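Local coordinates for protein probable thioesterase (Thermus thermophilus, PDB 1Z54) that probably hydrolyses fatty acyl-CoA thioesters and adopts the hot-dog fold, a curved antiparallel sheet wrapped around a long helix, at residues V24-L29 with V57-T62; F89-E94 with T105-Q110. One frame throughout, in Å; residues are numbered along the deposited sequence.

In the fold
Both contacts belong to one hot-dog domain and join in the same antiparallel sheet, with their centres about 8 Å apart. Interaction 1 comes first along the chain and seats helix 24-39 on strand 52-63, an outermost strand of the sheet within this chain. Interaction 2 follows, inside the hairpin of strands 86-95 and 98-111. Strands 52-63 and 98-111 are neighbours, and a classic beta bulge sets Val57 and Glu58 opposite Arg106, where a Glu58-Arg106 salt bridge links strands of the two contacts. Helix 24-39 reaches both: Leu29 packs on Tyr91, and Arg33 lies against the hairpin. A second subunit continues the sheet, so the strand packing on the helix also carries it across the subunit interface.

Interaction 1 (V24-L29 with V57-T62); sequences VYAVYL and VELGLT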
loop_
_atom_site.group_PDB
_atom_site.type_symbol
_atom_site.label_atom_id
_atom_site.label_comp_id
_atom_site.label_asym_id
_atom_site.label_seq_id
_atom_site.Cartn_x
_atom_site.Cartn_y
_atom_site.Cartn_z
ATOM N N VAL A 24 -1.605 -5.923 5.319
ATOM C CA VAL A 24 -0.311 -6.254 4.735
ATOM C C VAL A 24 -0.087 -7.762 4.608
ATOM O O VAL A 24 0.555 -8.226 3.667
ATOM C CB VAL A 24 0.822 -5.611 5.567
ATOM C CG1 VAL A 24 2.185 -6.094 5.095
ATOM C CG2 VAL A 24 0.743 -4.102 5.433
ATOM N N TYR A 25 -0.643 -8.533 5.536
ATOM C CA TYR A 25 -0.454 -9.980 5.504
ATOM C C TYR A 25 -0.839 -10.662 4.190
ATOM O O TYR A 25 -0.162 -11.593 3.750
ATOM C CB TYR A 25 -1.182 -10.613 6.688
ATOM C CG TYR A 25 -0.485 -10.348 8.013
ATOM C CD1 TYR A 25 0.336 -11.315 8.599
ATOM C CD2 TYR A 25 -0.642 -9.127 8.678
ATOM C CE1 TYR A 25 0.983 -11.076 9.819
ATOM C CE2 TYR A 25 -0.002 -8.877 9.896
ATOM C CZ TYR A 25 0.805 -9.856 10.462
ATOM O OH TYR A 25 1.415 -9.618 11.678
ATOM N N ALA A 26 -1.901 -10.197 3.544
ATOM C CA ALA A 26 -2.299 -10.798 2.275
ATOM C C ALA A 26 -1.175 -10.608 1.252
ATOM O O ALA A 26 -0.983 -11.444 0.378
ATOM C CB ALA A 26 -3.592 -10.166 1.762
ATOM N N VAL A 27 -0.446 -9.500 1.358
ATOM C CA VAL A 27 0.655 -9.235 0.443
ATOM C C VAL A 27 1.792 -10.224 0.738
ATOM O O VAL A 27 2.426 -10.746 -0.183
ATOM C CB VAL A 27 1.154 -7.775 0.575
ATOM C CG1 VAL A 27 2.435 -7.579 -0.215
ATOM C CG2 VAL A 27 0.077 -6.816 0.045
ATOM N N TYR A 28 2.039 -10.477 2.022
ATOM C CA TYR A 28 3.072 -11.431 2.431
ATOM C C TYR A 28 2.682 -12.812 1.905
ATOM O O TYR A 28 3.530 -13.562 1.430
ATOM C CB TYR A 28 3.178 -11.501 3.953
ATOM C CG TYR A 28 3.788 -10.297 4.635
ATOM C CD1 TYR A 28 3.837 -10.231 6.031
ATOM C CD2 TYR A 28 4.332 -9.237 3.909
ATOM C CE1 TYR A 28 4.406 -9.151 6.685
ATOM C CE2 TYR A 28 4.911 -8.143 4.563
ATOM C CZ TYR A 28 4.945 -8.113 5.957
ATOM O OH TYR A 28 5.545 -7.073 6.651
ATOM N N LEU A 29 1.395 -13.146 1.989
ATOM C CA LEU A 29 0.916 -14.434 1.485
ATOM C C LEU A 29 1.146 -14.532 -0.023
ATOM O O LEU A 29 1.522 -15.585 -0.538
ATOM C CB LEU A 29 -0.583 -14.617 1.775
ATOM C CG LEU A 29 -1.014 -14.678 3.249
ATOM C CD1 LEU A 29 -2.440 -15.192 3.351
ATOM C CD2 LEU A 29 -0.079 -15.604 4.024
ATOM N N VAL A 57 -10.201 -15.871 -5.057
ATOM C CA VAL A 57 -11.654 -15.838 -4.919
ATOM C C VAL A 57 -12.031 -15.804 -3.448
ATOM O O VAL A 57 -13.142 -15.432 -3.093
ATOM C CB VAL A 57 -12.333 -17.035 -5.611
ATOM C CG1 VAL A 57 -12.156 -16.916 -7.108
ATOM C CG2 VAL A 57 -11.753 -18.337 -5.100
ATOM N N GLU A 58 -11.100 -16.203 -2.588
ATOM C CA GLU A 58 -11.354 -16.148 -1.151
ATOM C C GLU A 58 -10.071 -16.063 -0.343
ATOM O O GLU A 58 -9.079 -16.718 -0.654
ATOM C CB GLU A 58 -12.166 -17.351 -0.664
ATOM C CG GLU A 58 -12.570 -17.201 0.800
ATOM C CD GLU A 58 -13.245 -18.430 1.362
ATOM O OE1 GLU A 58 -13.637 -18.394 2.550
ATOM O OE2 GLU A 58 -13.381 -19.428 0.619
ATOM N N LEU A 59 -10.107 -15.246 0.701
ATOM C CA LEU A 59 -8.956 -15.056 1.573
ATOM C C LEU A 59 -9.399 -15.267 3.014
ATOM O O LEU A 59 -10.537 -14.961 3.379
ATOM C CB LEU A 59 -8.395 -13.637 1.409
ATOM C CG LEU A 59 -7.390 -13.140 2.456
ATOM C CD1 LEU A 59 -6.078 -13.907 2.327
ATOM C CD2 LEU A 59 -7.146 -11.643 2.259
ATOM N N GLY A 60 -8.497 -15.799 3.827
ATOM C CA GLY A 60 -8.804 -16.026 5.222
ATOM C C GLY A 60 -7.534 -15.893 6.031
ATOM O O GLY A 60 -6.519 -16.500 5.698
ATOM N N LEU A 61 -7.583 -15.093 7.090
ATOM C CA LEU A 61 -6.417 -14.896 7.931
ATOM C C LEU A 61 -6.762 -14.820 9.403
ATOM O O LEU A 61 -7.717 -14.148 9.798
ATOM C CB LEU A 61 -5.668 -13.619 7.526
ATOM C CG LEU A 61 -4.552 -13.763 6.487
ATOM C CD1 LEU A 61 -4.333 -12.440 5.783
ATOM C CD2 LEU A 61 -3.264 -14.238 7.167
ATOM N N THR A 62 -5.973 -15.521 10.210
ATOM C CA THR A 62 -6.154 -15.510 11.654
ATOM C C THR A 62 -4.846 -14.995 12.227
ATOM O O THR A 62 -3.787 -15.591 12.025
ATOM C CB THR A 62 -6.462 -16.916 12.204
ATOM O OG1 THR A 62 -7.696 -17.376 11.642
ATOM C CG2 THR A 62 -6.577 -16.890 13.731
#
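The central helix of the hot-dog fold here meets the concave sheet that wraps it, and helix 24-29 crosses strand 58-62 at 111°, with axes 9.8 Å apart. No hydrogen bond links the two; the contact is wholly apolar and buried. Leu59 and Leu61 face the helix from alternate positions, with Gly60 between them.

Leu61 does the most, and its two branches part company. CD1 lies against the turn that carries Tyr25, 3.8 Å from Tyr25 CB, and close to the backbone N of Ala26. CD2 meets the tip of Leu29. Tyr25 contributes only its CB here: the ring leads away to an edge-to-face pairing with Phe63, and its OH makes a weak hydrogen bond to Ala67 N.

Leu59, with CG anti to the backbone N (chi1 167°), divides its methyls in a similar way, CD2 resting 3.9 Å from Ala26 CB. The small alanine is consistent with the close approach here, where the CA atoms of Ala26 and Leu59 are 7.9 Å apart. On the edge not taken by strand 98-111, the strand pairs antiparallel with a strand of a second subunit.

A single methyl, Leu29 CD1, joins both leucines of the strand: it lies 4.0 Å from Leu59 CD1, where the chains cross obliquely, and 4.0 Å from Leu61 CD2, tip to tip.

Interaction 2 (F89-E94 with T105-Q110); sequences FRYRVE and TRHLCQ
Tyr91 OH is gripped by two hydrogen bonds, one to Thr105 OG1 at 2.7 Å and one from Arg33 NH1 of helix 24-39. Either hydroxyl of the first pair could be the donor, and the modelled place of Thr105 OG1 is less certain than the rest. That oxygen occupies the crowded position between its backbone N and carbonyl carbon (chi1 52°) and comes up to the tyrosine ring at its edge, near the ring plane, the two side chains crossing at about a right angle. Replacing Tyr91 by a phenylalanine would remove the hydroxyl and would probably leave Thr105 OG1 and Arg33 without a shared partner in this buried place.

The hairpin of strands 86-95 and 98-111 supplies the framework, with Phe89, Tyr91, Thr105 and His107 all in touch with helix 24-39, the central helix of the hot-dog fold. Phe89 and Thr105 form an antiparallel hydrogen-bonded pair: Phe89 N donates to Thr105 O at 3.0 Å, nearly straight at 161°, and Thr105 N returns a bond to Phe89 O at 3.0 Å. Thr105 O also receives a weak second donor, His107 ND1, at 3.3 Å.

The aromatic rings add an offset edge-to-face stack. Phe89 turns its edge to the face of His107, with centroids 5.5 Å apart and planes at 82°; Phe89 CD1 leads, 3.7 Å from His107 CE1.

Farther along, Arg92 NH1 and Glu94 OE2 form a very short salt bridge, and Glu94 has a second partner in Arg76.

A glycerol, probably from the crystallisation liquor, lies about 4 Å from the His107 side chain; such molecules often mark pockets but prove no substrate site. Because Arg33 brings positive charge to the phenol oxygen, it may polarise Tyr91 and make its ionised form somewhat less costly.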
loop_
_atom_site.group_PDB
_atom_site.type_symbol
_atom_site.label_atom_id
_atom_site.label_comp_id
_atom_site.label_asym_id
_atom_site.label_seq_id
_atom_site.Cartn_x
_atom_site.Cartn_y
_atom_site.Cartn_z
ATOM N N PHE A 89 -4.214 -22.586 -1.374
ATOM C CA PHE A 89 -2.946 -22.538 -0.666
ATOM C C PHE A 89 -3.212 -22.278 0.802
ATOM O O PHE A 89 -4.150 -21.564 1.163
ATOM C CB PHE A 89 -2.039 -21.416 -1.194
ATOM C CG PHE A 89 -1.572 -21.621 -2.600
ATOM C CD1 PHE A 89 -2.396 -21.316 -3.670
ATOM C CD2 PHE A 89 -0.305 -22.148 -2.853
ATOM C CE1 PHE A 89 -1.972 -21.533 -4.977
ATOM C CE2 PHE A 89 0.132 -22.369 -4.152
ATOM C CZ PHE A 89 -0.703 -22.062 -5.219
ATOM N N ARG A 90 -2.381 -22.867 1.650
ATOM C CA ARG A 90 -2.492 -22.669 3.081
ATOM C C ARG A 90 -1.151 -22.144 3.551
ATOM O O ARG A 90 -0.107 -22.580 3.072
ATOM C CB ARG A 90 -2.853 -23.975 3.785
ATOM C CG ARG A 90 -4.329 -24.297 3.704
ATOM C CD ARG A 90 -4.720 -25.281 4.782
ATOM N NE ARG A 90 -6.142 -25.196 5.096
ATOM C CZ ARG A 90 -6.741 -24.115 5.593
ATOM N NH1 ARG A 90 -8.042 -24.135 5.846
ATOM N NH2 ARG A 90 -6.040 -23.014 5.838
ATOM N N TYR A 91 -1.174 -21.195 4.480
ATOM C CA TYR A 91 0.068 -20.603 4.945
ATOM C C TYR A 91 0.201 -20.462 6.445
ATOM O O TYR A 91 -0.787 -20.364 7.169
ATOM C CB TYR A 91 0.244 -19.197 4.363
ATOM C CG TYR A 91 -0.179 -19.011 2.930
ATOM C CD1 TYR A 91 -1.530 -19.002 2.567
ATOM C CD2 TYR A 91 0.770 -18.755 1.943
ATOM C CE1 TYR A 91 -1.923 -18.730 1.248
ATOM C CE2 TYR A 91 0.392 -18.482 0.634
ATOM C CZ TYR A 91 -0.953 -18.468 0.291
ATOM O OH TYR A 91 -1.313 -18.176 -1.005
ATOM N N ARG A 92 1.454 -20.417 6.888
ATOM C CA ARG A 92 1.780 -20.207 8.289
ATOM C C ARG A 92 2.842 -19.123 8.300
ATOM O O ARG A 92 3.882 -19.250 7.645
ATOM C CB ARG A 92 2.325 -21.482 8.940
ATOM C CG ARG A 92 1.250 -22.518 9.238
ATOM C CD ARG A 92 1.799 -23.788 9.883
ATOM N NE ARG A 92 1.995 -23.660 11.324
ATOM C CZ ARG A 92 3.078 -23.144 11.892
ATOM N NH1 ARG A 92 4.079 -22.708 11.141
ATOM N NH2 ARG A 92 3.156 -23.059 13.216
ATOM N N VAL A 93 2.562 -18.037 9.013
ATOM C CA VAL A 93 3.505 -16.943 9.106
ATOM C C VAL A 93 4.092 -16.983 10.499
ATOM O O VAL A 93 3.381 -16.790 11.484
ATOM C CB VAL A 93 2.832 -15.570 8.917
ATOM C CG1 VAL A 93 3.894 -14.481 8.955
ATOM C CG2 VAL A 93 2.058 -15.527 7.602
ATOM N N GLU A 94 5.389 -17.233 10.590
ATOM C CA GLU A 94 6.006 -17.285 11.895
ATOM C C GLU A 94 7.332 -16.555 11.976
ATOM O O GLU A 94 7.849 -16.046 10.978
ATOM C CB GLU A 94 6.158 -18.747 12.343
ATOM C CG GLU A 94 6.798 -19.671 11.338
ATOM C CD GLU A 94 6.854 -21.102 11.833
ATOM O OE1 GLU A 94 7.468 -21.346 12.887
ATOM O OE2 GLU A 94 6.277 -21.989 11.175
ATOM N N THR A 105 -5.668 -19.004 0.743
ATOM C CA THR A 105 -6.178 -18.266 -0.390
ATOM C C THR A 105 -6.711 -19.290 -1.367
ATOM O O THR A 105 -6.015 -20.239 -1.749
ATOM C CB THR A 105 -5.096 -17.417 -1.095
ATOM O OG1 THR A 105 -3.966 -18.238 -1.399
ATOM C CG2 THR A 105 -4.670 -16.245 -0.218
ATOM N N ARG A 106 -7.969 -19.107 -1.738
ATOM C CA ARG A 106 -8.632 -19.983 -2.683
ATOM C C ARG A 106 -8.532 -19.281 -4.030
ATOM O O ARG A 106 -8.773 -18.078 -4.125
ATOM C CB ARG A 106 -10.099 -20.152 -2.283
ATOM C CG ARG A 106 -10.874 -21.149 -3.106
ATOM C CD ARG A 106 -11.253 -22.339 -2.246
ATOM N NE ARG A 106 -11.957 -21.924 -1.032
ATOM C CZ ARG A 106 -12.189 -22.727 0.003
ATOM N NH1 ARG A 106 -12.836 -22.272 1.070
ATOM N NH2 ARG A 106 -11.773 -23.989 -0.028
ATOM N N HIS A 107 -8.167 -20.023 -5.068
ATOM C CA HIS A 107 -8.046 -19.433 -6.394
ATOM C C HIS A 107 -8.817 -20.200 -7.455
ATOM O O HIS A 107 -9.081 -21.393 -7.322
ATOM C CB HIS A 107 -6.585 -19.407 -6.854
ATOM C CG HIS A 107 -5.667 -18.627 -5.971
ATOM N ND1 HIS A 107 -5.254 -19.079 -4.736
ATOM C CD2 HIS A 107 -5.035 -17.445 -6.171
ATOM C CE1 HIS A 107 -4.404 -18.213 -4.215
ATOM N NE2 HIS A 107 -4.253 -17.212 -5.066
ATOM N N LEU A 108 -9.177 -19.492 -8.515
ATOM C CA LEU A 108 -9.823 -20.102 -9.661
ATOM C C LEU A 108 -8.755 -19.868 -10.718
ATOM O O LEU A 108 -7.782 -19.147 -10.465
ATOM C CB LEU A 108 -11.111 -19.370 -10.050
ATOM C CG LEU A 108 -12.380 -19.711 -9.265
ATOM C CD1 LEU A 108 -13.543 -18.929 -9.866
ATOM C CD2 LEU A 108 -12.667 -21.215 -9.325
ATOM N N CYS A 109 -8.905 -20.477 -11.886
ATOM C CA CYS A 109 -7.922 -20.273 -12.937
ATOM C C CYS A 109 -8.586 -19.538 -14.080
ATOM O O CYS A 109 -9.647 -19.939 -14.557
ATOM C CB CYS A 109 -7.352 -21.605 -13.433
ATOM S SG CYS A 109 -6.113 -21.422 -14.760
ATOM N N GLN A 110 -7.966 -18.445 -14.505
ATOM C CA GLN A 110 -8.510 -17.654 -15.595
ATOM C C GLN A 110 -7.573 -17.689 -16.793
ATOM O O GLN A 110 -6.376 -17.437 -16.670
ATOM C CB GLN A 110 -8.715 -16.210 -15.137
ATOM C CG GLN A 110 -9.428 -15.318 -16.141
ATOM C CD GLN A 110 -9.655 -13.918 -15.598
ATOM O OE1 GLN A 110 -10.246 -13.742 -14.531
ATOM N NE2 GLN A 110 -9.190 -12.915 -16.332
#